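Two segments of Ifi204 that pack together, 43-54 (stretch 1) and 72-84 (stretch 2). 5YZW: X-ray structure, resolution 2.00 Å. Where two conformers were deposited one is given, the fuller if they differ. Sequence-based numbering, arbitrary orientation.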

ATOM      1  N   PHE A  43       3.685   5.759  11.994  1.00 48.37           N
ATOM      2  CA  PHE A  43       3.925   5.566  10.574  1.00 42.59           C
ATOM      3  C   PHE A  43       2.643   5.814   9.802  1.00 45.40           C
ATOM      4  O   PHE A  43       1.538   5.661  10.326  1.00 42.63           O
ATOM      5  N   PHE A  44       2.802   6.235   8.561  1.00 42.03           N
ATOM      6  CA  PHE A  44       1.678   6.633   7.732  1.00 41.65           C
ATOM      7  C   PHE A  44       1.794   5.971   6.375  1.00 44.26           C
ATOM      8  O   PHE A  44       2.896   5.844   5.824  1.00 36.25           O
ATOM      9  N   ARG A  45       0.650   5.568   5.827  1.00 37.15           N
ATOM     10  CA  ARG A  45       0.586   5.068   4.464  1.00 39.00           C
ATOM     11  C   ARG A  45       0.169   6.208   3.546  1.00 38.00           C
ATOM     12  O   ARG A  45      -0.829   6.881   3.803  1.00 41.08           O
ATOM     13  N   VAL A  46       0.962   6.446   2.505  1.00 36.62           N
ATOM     14  CA  VAL A  46       0.863   7.631   1.666  1.00 36.91           C
ATOM     15  C   VAL A  46       0.500   7.214   0.251  1.00 41.30           C
ATOM     16  O   VAL A  46       1.115   6.298  -0.309  1.00 40.02           O
ATOM     17  N   LYS A  47      -0.458   7.925  -0.334  1.00 41.50           N
ATOM     18  CA  LYS A  47      -0.794   7.839  -1.746  1.00 41.41           C
ATOM     19  C   LYS A  47      -0.316   9.111  -2.430  1.00 45.39           C
ATOM     20  O   LYS A  47      -0.781  10.210  -2.101  1.00 44.99           O
ATOM     21  N   VAL A  48       0.614   8.962  -3.368  1.00 38.12           N
ATOM     22  CA  VAL A  48       1.236  10.077  -4.071  1.00 41.99           C
ATOM     23  C   VAL A  48       0.671  10.096  -5.477  1.00 45.32           C
ATOM     24  O   VAL A  48       0.953   9.195  -6.283  1.00 43.04           O
ATOM     25  N   PHE A  49      -0.141  11.116  -5.779  1.00 42.13           N
ATOM     26  CA  PHE A  49      -0.781  11.227  -7.087  1.00 48.32           C
ATOM     27  C   PHE A  49      -0.062  12.162  -8.059  1.00 53.66           C
ATOM     28  O   PHE A  49      -0.476  12.251  -9.220  1.00 51.13           O
ATOM     29  N   ASP A  50       0.991  12.866  -7.623  1.00 49.26           N
ATOM     30  CA  ASP A  50       1.900  13.586  -8.522  1.00 50.85           C
ATOM     31  C   ASP A  50       3.210  12.804  -8.541  1.00 50.49           C
ATOM     32  O   ASP A  50       4.068  12.986  -7.669  1.00 44.62           O
ATOM     33  N   THR A  51       3.372  11.942  -9.545  1.00 44.67           N
ATOM     34  CA  THR A  51       4.521  11.051  -9.525  1.00 43.50           C
ATOM     35  C   THR A  51       5.815  11.756  -9.877  1.00 47.31           C
ATOM     36  O   THR A  51       6.877  11.116  -9.838  1.00 45.24           O
ATOM     37  N   ALA A  52       5.779  13.061 -10.167  1.00 43.77           N
ATOM     38  CA  ALA A  52       7.037  13.798 -10.202  1.00 53.30           C
ATOM     39  C   ALA A  52       7.788  13.637  -8.888  1.00 53.15           C
ATOM     40  O   ALA A  52       9.023  13.673  -8.865  1.00 45.92           O
ATOM     41  N   LEU A  53       7.059  13.410  -7.800  1.00 42.79           N
ATOM     42  CA  LEU A  53       7.653  13.243  -6.478  1.00 46.47           C
ATOM     43  C   LEU A  53       8.439  11.942  -6.320  1.00 55.59           C
ATOM     44  O   LEU A  53       9.025  11.736  -5.248  1.00 45.97           O
ATOM     45  N   LYS A  54       8.465  11.071  -7.340  1.00 46.93           N
ATOM     46  CA  LYS A  54       9.266   9.850  -7.268  1.00 54.66           C
ATOM     47  C   LYS A  54      10.705  10.141  -6.831  1.00 42.57           C
ATOM     48  O   LYS A  54      11.276   9.404  -6.019  1.00 45.17           O
ATOM     49  N   ASN A  72      -9.629   7.503   3.877  1.00 46.69           N
ATOM     50  CA  ASN A  72      -9.626   6.046   3.977  1.00 49.97           C
ATOM     51  C   ASN A  72      -8.378   5.511   4.681  1.00 51.21           C
ATOM     52  O   ASN A  72      -7.904   4.416   4.376  1.00 48.79           O
ATOM     53  N   GLY A  73      -7.826   6.267   5.632  1.00 47.81           N
ATOM     54  CA  GLY A  73      -6.653   5.783   6.341  1.00 37.57           C
ATOM     55  C   GLY A  73      -5.337   6.033   5.634  1.00 48.34           C
ATOM     56  O   GLY A  73      -4.294   5.569   6.110  1.00 50.45           O
ATOM     57  N   PHE A  74      -5.349   6.745   4.516  1.00 41.30           N
ATOM     58  CA  PHE A  74      -4.129   7.116   3.814  1.00 39.89           C
ATOM     59  C   PHE A  74      -3.905   8.623   3.900  1.00 40.13           C
ATOM     60  O   PHE A  74      -4.835   9.404   4.095  1.00 41.90           O
ATOM     61  N   LEU A  75      -2.650   9.009   3.731  1.00 38.14           N
ATOM     62  CA  LEU A  75      -2.287  10.408   3.514  0.58 44.87           C
ATOM     63  C   LEU A  75      -2.136  10.621   2.016  1.00 45.95           C
ATOM     64  O   LEU A  75      -1.349   9.927   1.358  1.00 41.24           O
ATOM     65  N   GLU A  76      -2.902  11.562   1.469  1.00 38.66           N
ATOM     66  CA  GLU A  76      -2.924  11.782   0.030  1.00 42.45           C
ATOM     67  C   GLU A  76      -2.172  13.067  -0.318  1.00 42.81           C
ATOM     68  O   GLU A  76      -2.381  14.103   0.318  1.00 47.53           O
ATOM     69  N   ILE A  77      -1.299  12.982  -1.323  1.00 41.12           N
ATOM     70  CA  ILE A  77      -0.491  14.090  -1.830  1.00 42.29           C
ATOM     71  C   ILE A  77      -0.826  14.278  -3.304  1.00 47.95           C
ATOM     72  O   ILE A  77      -0.645  13.354  -4.108  1.00 50.53           O
ATOM     73  N   TYR A  78      -1.279  15.473  -3.668  1.00 43.95           N
ATOM     74  CA  TYR A  78      -1.748  15.735  -5.021  1.00 42.70           C
ATOM     75  C   TYR A  78      -0.823  16.617  -5.856  1.00 55.33           C
ATOM     76  O   TYR A  78      -1.027  16.710  -7.072  1.00 59.78           O
ATOM     77  N   ARG A  79       0.175  17.264  -5.257  1.00 47.57           N
ATOM     78  CA  ARG A  79       1.034  18.203  -5.981  1.00 59.78           C
ATOM     79  C   ARG A  79       2.482  18.077  -5.529  1.00 50.45           C
ATOM     80  O   ARG A  79       2.752  17.871  -4.344  1.00 46.89           O
ATOM     81  N   ALA A  80       3.409  18.262  -6.476  1.00 48.50           N
ATOM     82  CA  ALA A  80       4.834  18.289  -6.154  1.00 56.76           C
ATOM     83  C   ALA A  80       5.168  19.352  -5.101  1.00 55.08           C
ATOM     84  O   ALA A  80       6.037  19.135  -4.246  1.00 48.82           O
ATOM     85  N   SER A  81       4.480  20.499  -5.133  1.00 52.73           N
ATOM     86  CA  SER A  81       4.758  21.571  -4.173  1.00 62.40           C
ATOM     87  C   SER A  81       4.474  21.171  -2.728  1.00 60.36           C
ATOM     88  O   SER A  81       4.874  21.904  -1.814  1.00 57.77           O
ATOM     89  N   CYS A  82       3.809  20.036  -2.502  1.00 46.98           N
ATOM     90  CA  CYS A  82       3.472  19.615  -1.147  1.00 52.39           C
ATOM     91  C   CYS A  82       4.684  19.137  -0.355  1.00 50.55           C
ATOM     92  O   CYS A  82       4.592  19.012   0.869  1.00 51.14           O
ATOM     93  N   VAL A  83       5.791  18.813  -1.019  1.00 47.82           N
ATOM     94  CA  VAL A  83       6.897  18.089  -0.394  1.00 51.27           C
ATOM     95  C   VAL A  83       8.198  18.851  -0.629  1.00 53.20           C
ATOM     96  O   VAL A  83       8.466  19.302  -1.746  1.00 55.42           O
ATOM     97  N   SER A  84       9.002  19.010   0.429  1.00 52.80           N
ATOM     98  CA  SER A  84      10.360  19.549   0.325  1.00 54.18           C
ATOM     99  C   SER A  84      11.294  18.616   1.090  1.00 50.86           C
ATOM    100  O   SER A  84      10.846  17.870   1.969  1.00 51.04           O
TER

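Strands 43-48 and 74-77 run side by side in parallel, their axes 33° apart, and backbone hydrogen bonds fix the register. Leu-75 N donates to Arg-45 O (2.8 Å, 171° at the hydrogen), Lys-47 N to Leu-75 O (2.8 Å, 160°), Ile-77 N to Lys-47 O (2.9 Å, 163°) and Phe-49 N to Ile-77 O (2.8 Å, 168°). Lys-47 thus bonds both neighbours of Glu-76, Leu-75 through its N and Ile-77 through its O, while Leu-75 is itself held between Arg-45 and Lys-47 and Ile-77 between Lys-47 and Phe-49, as a parallel ladder requires. At its start the ladder is extended by water 1, which accepts from Arg-45 N and donates to Gly-73 O, both at 2.8 Å, so these two groups are satisfied without touching each other.

Val-46, Val-48, Leu-75 and Ile-77 share one face of the sheet, and the contacts there are apolar. Val-46 (t) places CG1 3.7 Å from CD1 of Ile-77 (m, t). Leu-75 (m, t) reaches back along the neighbouring strand, its CD1 lying 3.8 Å from CB of Phe-44. Beyond the strand, Leu-53 (m, t) points toward the second stretch and continues this packing: its CD1 is 3.6 Å from Ile-77 CG2 and 3.7 Å from Val-83 CG2.

Lys-47 and Glu-76 lie on the other face. Lys-47 (m, t, t, t) extends across Phe-74 (m), with CE 3.6 Å from the ring centroid and only 6° off the normal; NZ, 4.0 Å from that centroid and 23° off the normal, makes a cation-pi contact with the same ring. The ammonium is not left to the aromatic face alone. Lys-47 NZ donates to water 2 at 2.9 Å and has a further hydrogen bond elsewhere in the structure. Water 2 in turn donates to Glu-76 OE1 at 2.6 Å. Since Lys-47 NZ and Glu-76 OE1 are 4.6 Å apart, beyond a salt bridge, the water provides the hydrogen-bonded link between the charges.

Past the strands, the rings of Phe-49 (m) and Tyr-78 (m) are nearly parallel, at 12°, but slid apart: their centroids are 5.0 Å apart and overlap is slight. The CA-to-CB bond of Tyr-78 points away, yet the ring returns to bring CE1 within 3.4 Å of Phe-49 CD2. The Phe-49 ring also presents its edge to Glu-76 CD, 3.8 Å from CE2.

Asp-50 (t) points toward the second stretch and uses both carboxylate oxygens. Asp-50 OD2 accepts from Ala-80 N across the interface (2.8 Å, 132°), while Asp-50 OD1 accepts from Ala-52 N within its own stretch (3.2 Å, 150°). One side chain therefore satisfies an amide in each 3-10 segment.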

ATOM      1  CB  PHE A  43       4.496   4.183  10.257  1.00 43.64           C
ATOM      2  CG  PHE A  43       3.517   3.045  10.387  1.00 46.32           C
ATOM      3  CD1 PHE A  43       3.357   2.389  11.594  1.00 53.23           C
ATOM      4  CD2 PHE A  43       2.812   2.589   9.282  1.00 52.69           C
ATOM      5  CE1 PHE A  43       2.476   1.324  11.713  1.00 52.10           C
ATOM      6  CE2 PHE A  43       1.923   1.518   9.397  1.00 51.08           C
ATOM      7  CZ  PHE A  43       1.764   0.890  10.615  1.00 53.13           C
ATOM      8  CB  PHE A  44       1.615   8.154   7.570  1.00 44.75           C
ATOM      9  CG  PHE A  44       1.486   8.895   8.885  1.00 41.21           C
ATOM     10  CD1 PHE A  44       2.601   9.252   9.613  1.00 40.06           C
ATOM     11  CD2 PHE A  44       0.232   9.168   9.409  1.00 44.80           C
ATOM     12  CE1 PHE A  44       2.471   9.921  10.826  1.00 49.07           C
ATOM     13  CE2 PHE A  44       0.094   9.823  10.621  1.00 49.93           C
ATOM     14  CZ  PHE A  44       1.211  10.211  11.323  1.00 44.39           C
ATOM     15  CB  ARG A  45      -0.382   3.884   4.385  1.00 44.28           C
ATOM     16  CG  ARG A  45       0.306   2.593   4.727  1.00 52.53           C
ATOM     17  CD  ARG A  45      -0.676   1.508   5.176  1.00 61.50           C
ATOM     18  NE  ARG A  45       0.036   0.336   5.681  1.00 74.52           N
ATOM     19  CZ  ARG A  45      -0.490  -0.881   5.779  1.00 90.10           C
ATOM     20  NH1 ARG A  45      -1.746  -1.100   5.402  1.00 86.36           N
ATOM     21  NH2 ARG A  45       0.242  -1.879   6.251  1.00100.23           N
ATOM     22  CB  VAL A  46       2.187   8.423   1.651  1.00 40.08           C
ATOM     23  CG1 VAL A  46       2.048   9.683   0.791  1.00 39.11           C
ATOM     24  CG2 VAL A  46       2.596   8.787   3.072  1.00 35.94           C
ATOM     25  CB  LYS A  47      -2.298   7.665  -1.927  1.00 39.67           C
ATOM     26  CG  LYS A  47      -2.778   6.232  -1.722  1.00 36.40           C
ATOM     27  CD  LYS A  47      -4.304   6.190  -1.528  1.00 42.20           C
ATOM     28  CE  LYS A  47      -4.847   4.749  -1.524  1.00 43.97           C
ATOM     29  NZ  LYS A  47      -6.325   4.777  -1.414  1.00 41.11           N
ATOM     30  CB  VAL A  48       2.763   9.952  -4.080  1.00 43.47           C
ATOM     31  CG1 VAL A  48       3.382  11.091  -4.880  1.00 50.11           C
ATOM     32  CG2 VAL A  48       3.285   9.934  -2.630  1.00 41.12           C
ATOM     33  CB  PHE A  49      -2.237  11.677  -6.919  1.00 50.44           C
ATOM     34  CG  PHE A  49      -3.089  10.683  -6.181  1.00 53.85           C
ATOM     35  CD1 PHE A  49      -3.506   9.511  -6.803  1.00 51.76           C
ATOM     36  CD2 PHE A  49      -3.451  10.902  -4.856  1.00 41.53           C
ATOM     37  CE1 PHE A  49      -4.288   8.582  -6.126  1.00 50.14           C
ATOM     38  CE2 PHE A  49      -4.229   9.982  -4.181  1.00 50.15           C
ATOM     39  CZ  PHE A  49      -4.651   8.817  -4.823  1.00 55.19           C
ATOM     40  CB  ASP A  50       2.122  15.028  -8.061  1.00 50.91           C
ATOM     41  CG  ASP A  50       2.883  15.864  -9.082  1.00 54.25           C
ATOM     42  OD1 ASP A  50       3.483  15.294 -10.021  1.00 48.68           O
ATOM     43  OD2 ASP A  50       2.894  17.103  -8.936  1.00 53.24           O
ATOM     44  CB  THR A  51       4.272   9.840 -10.445  1.00 39.08           C
ATOM     45  OG1 THR A  51       3.994  10.287 -11.778  1.00 43.90           O
ATOM     46  CG2 THR A  51       3.074   9.067  -9.923  1.00 38.56           C
ATOM     47  CB  ALA A  52       6.804  15.284 -10.504  1.00 45.31           C
ATOM     48  CB  LEU A  53       6.551  13.319  -5.422  1.00 44.20           C
ATOM     49  CG  LEU A  53       6.009  14.726  -5.177  1.00 45.40           C
ATOM     50  CD1 LEU A  53       4.811  14.697  -4.230  1.00 42.85           C
ATOM     51  CD2 LEU A  53       7.121  15.575  -4.585  1.00 44.59           C
ATOM     52  CB  LYS A  54       9.233   9.142  -8.629  1.00 57.39           C
ATOM     53  CG  LYS A  54      10.145   7.931  -8.779  1.00 58.58           C
ATOM     54  CD  LYS A  54      10.232   7.524 -10.264  1.00 57.13           C
ATOM     55  CE  LYS A  54      11.154   6.336 -10.466  1.00 57.82           C
ATOM     56  NZ  LYS A  54      11.003   5.739 -11.823  1.00 58.40           N
ATOM     57  CB  ASN A  72      -9.767   5.407   2.595  1.00 44.67           C
ATOM     58  CG  ASN A  72     -11.071   5.775   1.917  1.00 59.75           C
ATOM     59  OD1 ASN A  72     -12.126   5.832   2.556  1.00 59.34           O
ATOM     60  ND2 ASN A  72     -11.006   6.029   0.616  1.00 71.97           N
ATOM     61  CB  PHE A  74      -4.190   6.717   2.334  1.00 35.68           C
ATOM     62  CG  PHE A  74      -4.250   5.219   2.110  1.00 42.66           C
ATOM     63  CD1 PHE A  74      -5.457   4.543   2.178  1.00 41.05           C
ATOM     64  CD2 PHE A  74      -3.092   4.500   1.831  1.00 36.98           C
ATOM     65  CE1 PHE A  74      -5.520   3.149   1.952  1.00 36.59           C
ATOM     66  CE2 PHE A  74      -3.140   3.131   1.618  1.00 43.19           C
ATOM     67  CZ  PHE A  74      -4.354   2.457   1.692  1.00 35.32           C
ATOM     68  CB  LEU A  75      -0.987  10.788   4.225  0.58 37.86           C
ATOM     69  CG  LEU A  75      -0.870  10.665   5.734  0.58 35.96           C
ATOM     70  CD1 LEU A  75       0.369  11.435   6.217  0.58 40.20           C
ATOM     71  CD2 LEU A  75      -2.125  11.164   6.440  0.58 43.19           C
ATOM     72  CB  GLU A  76      -4.367  11.827  -0.487  1.00 48.11           C
ATOM     73  CG  GLU A  76      -5.088  10.464  -0.382  1.00 42.19           C
ATOM     74  CD  GLU A  76      -6.420  10.418  -1.120  1.00 56.87           C
ATOM     75  OE1 GLU A  76      -6.935   9.289  -1.344  1.00 51.18           O
ATOM     76  OE2 GLU A  76      -6.962  11.493  -1.453  1.00 59.56           O
ATOM     77  CB  ILE A  77       1.011  13.815  -1.673  1.00 41.69           C
ATOM     78  CG1 ILE A  77       1.362  13.561  -0.203  1.00 48.28           C
ATOM     79  CG2 ILE A  77       1.807  14.968  -2.256  1.00 41.62           C
ATOM     80  CD1 ILE A  77       2.819  13.237   0.033  1.00 49.52           C
ATOM     81  CB  TYR A  78      -3.143  16.372  -4.955  1.00 52.07           C
ATOM     82  CG  TYR A  78      -4.203  15.377  -4.532  1.00 57.26           C
ATOM     83  CD1 TYR A  78      -4.705  14.454  -5.439  1.00 61.46           C
ATOM     84  CD2 TYR A  78      -4.676  15.335  -3.222  1.00 64.73           C
ATOM     85  CE1 TYR A  78      -5.660  13.539  -5.065  1.00 64.40           C
ATOM     86  CE2 TYR A  78      -5.646  14.408  -2.836  1.00 55.51           C
ATOM     87  CZ  TYR A  78      -6.125  13.515  -3.764  1.00 64.65           C
ATOM     88  OH  TYR A  78      -7.077  12.581  -3.413  1.00 74.27           O
ATOM     89  CB  ARG A  79       0.599  19.666  -5.773  1.00 62.25           C
ATOM     90  CG  ARG A  79      -0.759  20.028  -6.362  1.00 76.95           C
ATOM     91  CD  ARG A  79      -1.426  21.160  -5.563  1.00 91.54           C
ATOM     92  NE  ARG A  79      -2.864  20.924  -5.397  1.00107.29           N
ATOM     93  CZ  ARG A  79      -3.430  20.430  -4.294  1.00101.18           C
ATOM     94  NH1 ARG A  79      -2.686  20.118  -3.240  1.00 90.80           N
ATOM     95  NH2 ARG A  79      -4.745  20.247  -4.242  1.00100.59           N
ATOM     96  CB  ALA A  80       5.653  18.534  -7.428  1.00 51.10           C
ATOM     97  CB  SER A  81       3.941  22.829  -4.506  1.00 62.86           C
ATOM     98  OG  SER A  81       2.607  22.480  -4.845  1.00 66.63           O
ATOM     99  CB  CYS A  82       2.437  18.466  -1.171  1.00 51.91           C
ATOM    100  SG  CYS A  82       0.842  18.821  -1.980  1.00 55.04           S
ATOM    101  CB  VAL A  83       7.010  16.650  -0.952  1.00 52.79           C
ATOM    102  CG1 VAL A  83       8.132  15.898  -0.253  1.00 50.23           C
ATOM    103  CG2 VAL A  83       5.665  15.884  -0.812  1.00 37.36           C
ATOM    104  CB  SER A  84      10.445  20.987   0.865  1.00 67.04           C
ATOM    105  OG  SER A  84      10.204  20.995   2.253  1.00 74.11           O
TER
HETATM  106  O   HOH W   1      -1.806   6.392   7.001  1.00 47.31           O
HETATM  107  O   HOH W   2      -7.179   7.140   0.044  1.00 40.09           O